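Local structure of capsular polysaccharide export system protein KpsC (Thermosulfurimonas dismutans, 6MGD) at residues A[152-157]-A[236-241]; A[191-196]-A[219-224]. The protein probably transfers Kdo in beta-2,7 linkage during synthesis of the conserved glycolipid anchor of Gram-negative bacterial capsules. All blocks are in the same frame, centred on the assembly; numbering follows the deposited sequence.

Contact 1 (A[152-157]-A[236-241]); sequences DKKIIV and ADEVHV
In Lys-154 CG stands anti to the backbone N (chi1 -177°) and a bend at chi3 (67°) turns CE toward Glu-238, whose chain runs extended beyond CG. NZ of Lys-154 closes a salt bridge with OE2 of Glu-238 at 3.2 Å, reaching that oxygen from well above the carboxylate plane. The other oxygen, Glu-238 OE1, accepts a hydrogen bond from the NE2-H of His-240 at 3.1 Å through its anti lone pair and almost exactly in the ring plane. With ND1 bonded to the Tyr-260 hydroxyl, the imidazole is fixed in rotation, and Ile-156 packs on one of its faces: CG2 sits over CG and CD2, while CD1 meets CE1 and NE2. On the other side of the sheet Val-157 CG1 touches Val-239 CG2 at 3.6 Å and Ala-236 CB at 3.7 Å.

Just before strand 238-241, the Asp-237 carboxylate takes over the pairing: OD2 accepts the Ile-155 N-H at 2.9 Å, nearly straight, with its anti lone pair. Ile-155 O in return receives two amides, Asp-237 N, bent and tilted out of the carbonyl plane, and the straighter Glu-238 N. Parallel pairing continues from Val-157 N to Glu-238 O and from His-240 N to Val-157 O.

Strands 155-159 and 238-241 are the central neighbours of a six-stranded parallel sheet of the GT-B-type family. Strand 193-197 flanks the first and strand 257-259 the second, while Val-185 of helix 178-188 packs against Ile-156 and His-240.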
loop_
_atom_site.group_PDB
_atom_site.type_symbol
_atom_site.label_atom_id
_atom_site.label_comp_id
_atom_site.label_asym_id
_atom_site.label_seq_id
_atom_site.Cartn_x
_atom_site.Cartn_y
_atom_site.Cartn_z
ATOM N N ASP A 152 -5.269 16.422 28.346
ATOM C CA ASP A 152 -4.008 15.920 28.872
ATOM C C ASP A 152 -3.718 14.486 28.448
ATOM O O ASP A 152 -2.601 14.004 28.669
ATOM C CB ASP A 152 -4.008 16.007 30.402
ATOM C CG ASP A 152 -5.194 15.294 31.024
ATOM O OD1 ASP A 152 -6.250 15.204 30.362
ATOM O OD2 ASP A 152 -5.072 14.822 32.174
ATOM N N LYS A 153 -4.688 13.798 27.852
ATOM C CA LYS A 153 -4.508 12.418 27.438
ATOM C C LYS A 153 -3.733 12.348 26.125
ATOM O O LYS A 153 -3.686 13.302 25.344
ATOM C CB LYS A 153 -5.863 11.727 27.278
ATOM C CG LYS A 153 -6.812 11.952 28.441
ATOM C CD LYS A 153 -8.248 11.648 28.047
ATOM C CE LYS A 153 -9.221 12.128 29.111
ATOM N NZ LYS A 153 -10.637 12.005 28.667
ATOM N N LYS A 154 -3.119 11.191 25.888
ATOM C CA LYS A 154 -2.405 10.969 24.638
ATOM C C LYS A 154 -3.393 10.868 23.484
ATOM O O LYS A 154 -4.388 10.142 23.564
ATOM C CB LYS A 154 -1.554 9.702 24.727
ATOM C CG LYS A 154 -0.720 9.432 23.485
ATOM C CD LYS A 154 0.455 8.514 23.787
ATOM C CE LYS A 154 0.002 7.113 24.152
ATOM N NZ LYS A 154 1.163 6.204 24.366
ATOM N N ILE A 155 -3.125 11.608 22.414
ATOM C CA ILE A 155 -3.998 11.641 21.245
ATOM C C ILE A 155 -3.642 10.471 20.335
ATOM O O ILE A 155 -2.518 10.391 19.823
ATOM C CB ILE A 155 -3.877 12.978 20.495
ATOM C CG1 ILE A 155 -4.164 14.151 21.437
ATOM C CG2 ILE A 155 -4.839 13.018 19.314
ATOM C CD1 ILE A 155 -5.581 14.176 21.968
ATOM N N ILE A 156 -4.596 9.564 20.134
ATOM C CA ILE A 156 -4.447 8.426 19.231
ATOM C C ILE A 156 -5.477 8.560 18.112
ATOM O O ILE A 156 -6.646 8.866 18.375
ATOM C CB ILE A 156 -4.602 7.084 19.976
ATOM C CG1 ILE A 156 -3.430 6.851 20.931
ATOM C CG2 ILE A 156 -4.699 5.925 18.993
ATOM C CD1 ILE A 156 -3.429 5.469 21.577
ATOM N N VAL A 157 -5.038 8.352 16.868
ATOM C CA VAL A 157 -5.904 8.400 15.694
ATOM C C VAL A 157 -5.947 7.011 15.070
ATOM O O VAL A 157 -4.925 6.321 14.988
ATOM C CB VAL A 157 -5.429 9.449 14.663
ATOM C CG1 VAL A 157 -4.054 9.098 14.113
ATOM C CG2 VAL A 157 -6.439 9.605 13.526
ATOM N N ALA A 236 -2.074 14.397 15.958
ATOM C CA ALA A 236 -2.029 13.141 16.690
ATOM C C ALA A 236 -0.648 12.905 17.290
ATOM O O ALA A 236 0.375 13.290 16.718
ATOM C CB ALA A 236 -2.402 11.967 15.782
ATOM N N ASP A 237 -0.636 12.263 18.461
ATOM C CA ASP A 237 0.614 11.818 19.068
ATOM C C ASP A 237 1.076 10.494 18.471
ATOM O O ASP A 237 2.267 10.320 18.190
ATOM C CB ASP A 237 0.447 11.687 20.582
ATOM C CG ASP A 237 0.227 13.024 21.264
ATOM O OD1 ASP A 237 1.016 13.958 21.011
ATOM O OD2 ASP A 237 -0.739 13.140 22.048
ATOM N N GLU A 238 0.149 9.555 18.275
ATOM C CA GLU A 238 0.446 8.257 17.688
ATOM C C GLU A 238 -0.682 7.866 16.742
ATOM O O GLU A 238 -1.835 8.268 16.927
ATOM C CB GLU A 238 0.626 7.172 18.762
ATOM C CG GLU A 238 1.750 7.437 19.754
ATOM C CD GLU A 238 1.837 6.376 20.839
ATOM O OE1 GLU A 238 0.958 5.489 20.881
ATOM O OE2 GLU A 238 2.786 6.430 21.650
ATOM N N VAL A 239 -0.341 7.071 15.729
ATOM C CA VAL A 239 -1.298 6.580 14.741
ATOM C C VAL A 239 -1.396 5.065 14.881
ATOM O O VAL A 239 -0.384 4.360 14.780
ATOM C CB VAL A 239 -0.887 6.972 13.312
ATOM C CG1 VAL A 239 -1.975 6.587 12.321
ATOM C CG2 VAL A 239 -0.588 8.457 13.235
ATOM N N HIS A 240 -2.606 4.558 15.107
ATOM C CA HIS A 240 -2.836 3.127 15.290
ATOM C C HIS A 240 -3.700 2.609 14.148
ATOM O O HIS A 240 -4.857 3.016 14.006
ATOM C CB HIS A 240 -3.491 2.843 16.643
ATOM C CG HIS A 240 -2.599 3.120 17.815
ATOM N ND1 HIS A 240 -2.588 2.332 18.946
ATOM C CD2 HIS A 240 -1.689 4.100 18.032
ATOM C CE1 HIS A 240 -1.709 2.814 19.807
ATOM N NE2 HIS A 240 -1.149 3.886 19.277
ATOM N N VAL A 241 -3.137 1.705 13.342
ATOM C CA VAL A 241 -3.774 1.227 12.123
ATOM C C VAL A 241 -3.835 -0.296 12.145
ATOM O O VAL A 241 -3.271 -0.957 13.017
ATOM C CB VAL A 241 -3.037 1.707 10.855
ATOM C CG1 VAL A 241 -2.810 3.209 10.904
ATOM C CG2 VAL A 241 -1.716 0.968 10.699
#

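Contact 2 (A[191-196]-A[219-224]); sequences NAYIVY and FCDEIC
Asp-221 meets Tyr-193 and Ile-194 at an outer edge of the parallel sheet, where the short, weakly bonded strand 222-223 pairs with strand 193-197 in a fold of the GT-B clan. From Asp-221, CB lies over one face of the Tyr-193 ring, displaced toward the rim at CE2, in a CH-pi contact 3.9 Å from the ring centroid. CG follows beside the backbone N (chi1 -66°), within van der Waals range of the Ile-194 amide. At the tip, OD2 accepts the Ile-194 N-H at 2.7 Å with its anti lone pair and passes close to Tyr-193 CA. The carboxylate runs roughly parallel to the ring plane, 22° from it, but lies past the rim, with CB alone over the ring. Arg-186 of helix 178-188 also approaches OD2, in a long, weak ion pair, and donates to Ala-192 O and Phe-219 O.

The far end of the same ring reaches Glu-222: Tyr-193 OH donates to OE1 at 3.2 Å from well above the carboxylate plane, and the two planes are nearly perpendicular. Glu-222 CG lies alongside Val-195, touching CG2 at 3.7 Å, and that methyl carbon also packs on Cys-224 CB at 3.5 Å. On the face that carries Tyr-196, Cys-220 SG of the preceding loop touches Tyr-196 CB, while CB of the same cysteine faces Ile-194 CG2.

The backbone pairing is parallel but loose, centred on Val-195 and Glu-222. Ile-194 O accepts Asp-221 N at 2.7 Å and, weakly, Glu-222 N; the bond from Cys-224 N to Tyr-196 O is bent and weak. Between these, Tyr-196 N donates to Glu-222 O at 3.0 Å, and Val-195 CA sends its C-H to the same oxygen.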
loop_
_atom_site.group_PDB
_atom_site.type_symbol
_atom_site.label_atom_id
_atom_site.label_comp_id
_atom_site.label_asym_id
_atom_site.label_seq_id
_atom_site.Cartn_x
_atom_site.Cartn_y
_atom_site.Cartn_z
ATOM N N ASN A 191 -6.443 5.016 28.720
ATOM C CA ASN A 191 -6.690 6.411 29.064
ATOM C C ASN A 191 -6.477 7.382 27.913
ATOM O O ASN A 191 -6.768 8.573 28.071
ATOM C CB ASN A 191 -5.793 6.832 30.237
ATOM C CG ASN A 191 -5.973 5.952 31.454
ATOM O OD1 ASN A 191 -5.088 5.172 31.804
ATOM N ND2 ASN A 191 -7.121 6.077 32.112
ATOM N N ALA A 192 -5.979 6.919 26.772
ATOM C CA ALA A 192 -5.691 7.816 25.665
ATOM C C ALA A 192 -6.982 8.337 25.037
ATOM O O ALA A 192 -8.057 7.743 25.167
ATOM C CB ALA A 192 -4.841 7.108 24.609
ATOM N N TYR A 193 -6.865 9.473 24.351
ATOM C CA TYR A 193 -7.974 10.038 23.591
ATOM C C TYR A 193 -7.946 9.424 22.196
ATOM O O TYR A 193 -7.046 9.708 21.399
ATOM C CB TYR A 193 -7.882 11.561 23.528
ATOM C CG TYR A 193 -9.106 12.222 22.927
ATOM C CD1 TYR A 193 -9.267 12.316 21.550
ATOM C CD2 TYR A 193 -10.102 12.753 23.738
ATOM C CE1 TYR A 193 -10.384 12.911 20.996
ATOM C CE2 TYR A 193 -11.223 13.356 23.194
ATOM C CZ TYR A 193 -11.357 13.433 21.822
ATOM O OH TYR A 193 -12.469 14.030 21.273
ATOM N N ILE A 194 -8.930 8.582 21.903
ATOM C CA ILE A 194 -9.003 7.866 20.635
ATOM C C ILE A 194 -10.043 8.546 19.760
ATOM O O ILE A 194 -11.204 8.695 20.161
ATOM C CB ILE A 194 -9.343 6.382 20.846
ATOM C CG1 ILE A 194 -8.312 5.729 21.769
ATOM C CG2 ILE A 194 -9.406 5.660 19.509
ATOM C CD1 ILE A 194 -8.583 4.271 22.057
ATOM N N VAL A 195 -9.627 8.965 18.569
ATOM C CA VAL A 195 -10.518 9.540 17.571
ATOM C C VAL A 195 -10.507 8.620 16.358
ATOM O O VAL A 195 -9.441 8.328 15.802
ATOM C CB VAL A 195 -10.111 10.975 17.193
ATOM C CG1 VAL A 195 -8.603 11.085 17.036
ATOM C CG2 VAL A 195 -10.808 11.404 15.919
ATOM N N TYR A 196 -11.687 8.151 15.961
ATOM C CA TYR A 196 -11.825 7.214 14.855
ATOM C C TYR A 196 -12.195 7.977 13.591
ATOM O O TYR A 196 -13.246 8.627 13.534
ATOM C CB TYR A 196 -12.878 6.151 15.164
ATOM C CG TYR A 196 -13.147 5.203 14.016
ATOM C CD1 TYR A 196 -12.169 4.320 13.576
ATOM C CD2 TYR A 196 -14.383 5.181 13.383
ATOM C CE1 TYR A 196 -12.412 3.446 12.534
ATOM C CE2 TYR A 196 -14.635 4.309 12.339
ATOM C CZ TYR A 196 -13.645 3.445 11.919
ATOM O OH TYR A 196 -13.889 2.576 10.879
ATOM N N PHE A 219 -15.698 2.545 22.386
ATOM C CA PHE A 219 -14.255 2.350 22.448
ATOM C C PHE A 219 -13.451 3.533 21.929
ATOM O O PHE A 219 -12.266 3.638 22.264
ATOM C CB PHE A 219 -13.852 1.091 21.667
ATOM C CG PHE A 219 -14.728 -0.091 21.953
ATOM C CD1 PHE A 219 -14.566 -0.827 23.115
ATOM C CD2 PHE A 219 -15.728 -0.458 21.067
ATOM C CE1 PHE A 219 -15.379 -1.910 23.386
ATOM C CE2 PHE A 219 -16.545 -1.541 21.332
ATOM C CZ PHE A 219 -16.371 -2.268 22.494
ATOM N N CYS A 220 -14.041 4.422 21.136
ATOM C CA CYS A 220 -13.387 5.644 20.699
ATOM C C CYS A 220 -14.119 6.849 21.279
ATOM O O CYS A 220 -15.338 6.824 21.470
ATOM C CB CYS A 220 -13.346 5.742 19.171
ATOM S SG CYS A 220 -14.959 6.007 18.398
ATOM N N ASP A 221 -13.360 7.908 21.559
ATOM C CA ASP A 221 -13.937 9.081 22.207
ATOM C C ASP A 221 -14.801 9.883 21.240
ATOM O O ASP A 221 -15.964 10.181 21.535
ATOM C CB ASP A 221 -12.823 9.944 22.797
ATOM C CG ASP A 221 -12.104 9.252 23.937
ATOM O OD1 ASP A 221 -12.733 9.041 24.995
ATOM O OD2 ASP A 221 -10.921 8.891 23.766
ATOM N N GLU A 222 -14.258 10.240 20.079
ATOM C CA GLU A 222 -15.023 10.926 19.048
ATOM C C GLU A 222 -14.784 10.248 17.707
ATOM O O GLU A 222 -13.860 9.446 17.544
ATOM C CB GLU A 222 -14.668 12.420 18.974
ATOM C CG GLU A 222 -13.564 12.770 17.986
ATOM C CD GLU A 222 -13.428 14.270 17.774
ATOM O OE1 GLU A 222 -12.392 14.840 18.178
ATOM O OE2 GLU A 222 -14.364 14.880 17.215
ATOM N N ILE A 223 -15.639 10.572 16.741
ATOM C CA ILE A 223 -15.589 9.993 15.402
ATOM C C ILE A 223 -15.397 11.151 14.432
ATOM O O ILE A 223 -16.348 11.882 14.132
ATOM C CB ILE A 223 -16.849 9.183 15.075
ATOM C CG1 ILE A 223 -16.962 7.985 16.024
ATOM C CG2 ILE A 223 -16.845 8.719 13.621
ATOM C CD1 ILE A 223 -18.159 7.079 15.770
ATOM N N CYS A 224 -14.170 11.332 13.944
ATOM C CA CYS A 224 -13.850 12.431 13.031
ATOM C C CYS A 224 -14.327 12.057 11.636
ATOM O O CYS A 224 -13.598 11.434 10.865
ATOM C CB CYS A 224 -12.355 12.728 13.034
ATOM S SG CYS A 224 -11.908 14.366 12.401
#

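How the contacts relate
The two contacts have centres about 9 Å apart and belong to one six-stranded parallel sheet, of whose strands the first four across are 222-223, 193-197, 155-159 and 238-241. Contact 1 occupies the middle of the sheet and contact 2 one outer edge. Along the chain, contact 2 is nested within the loop that contact 1 closes: 152-157 comes first, then 191-196, 219-224 and finally 236-241. Strands 155-159 and 193-197 join them directly, with probable hydrogen bonds from Tyr-193 N to Lys-154 O and from Ile-156 N to Tyr-193 O. Helix 178-188 packs against both contacts. Together they supply four of six strands, consistent with one of the two Rossmann-like domains of a GT-B glycosyltransferase.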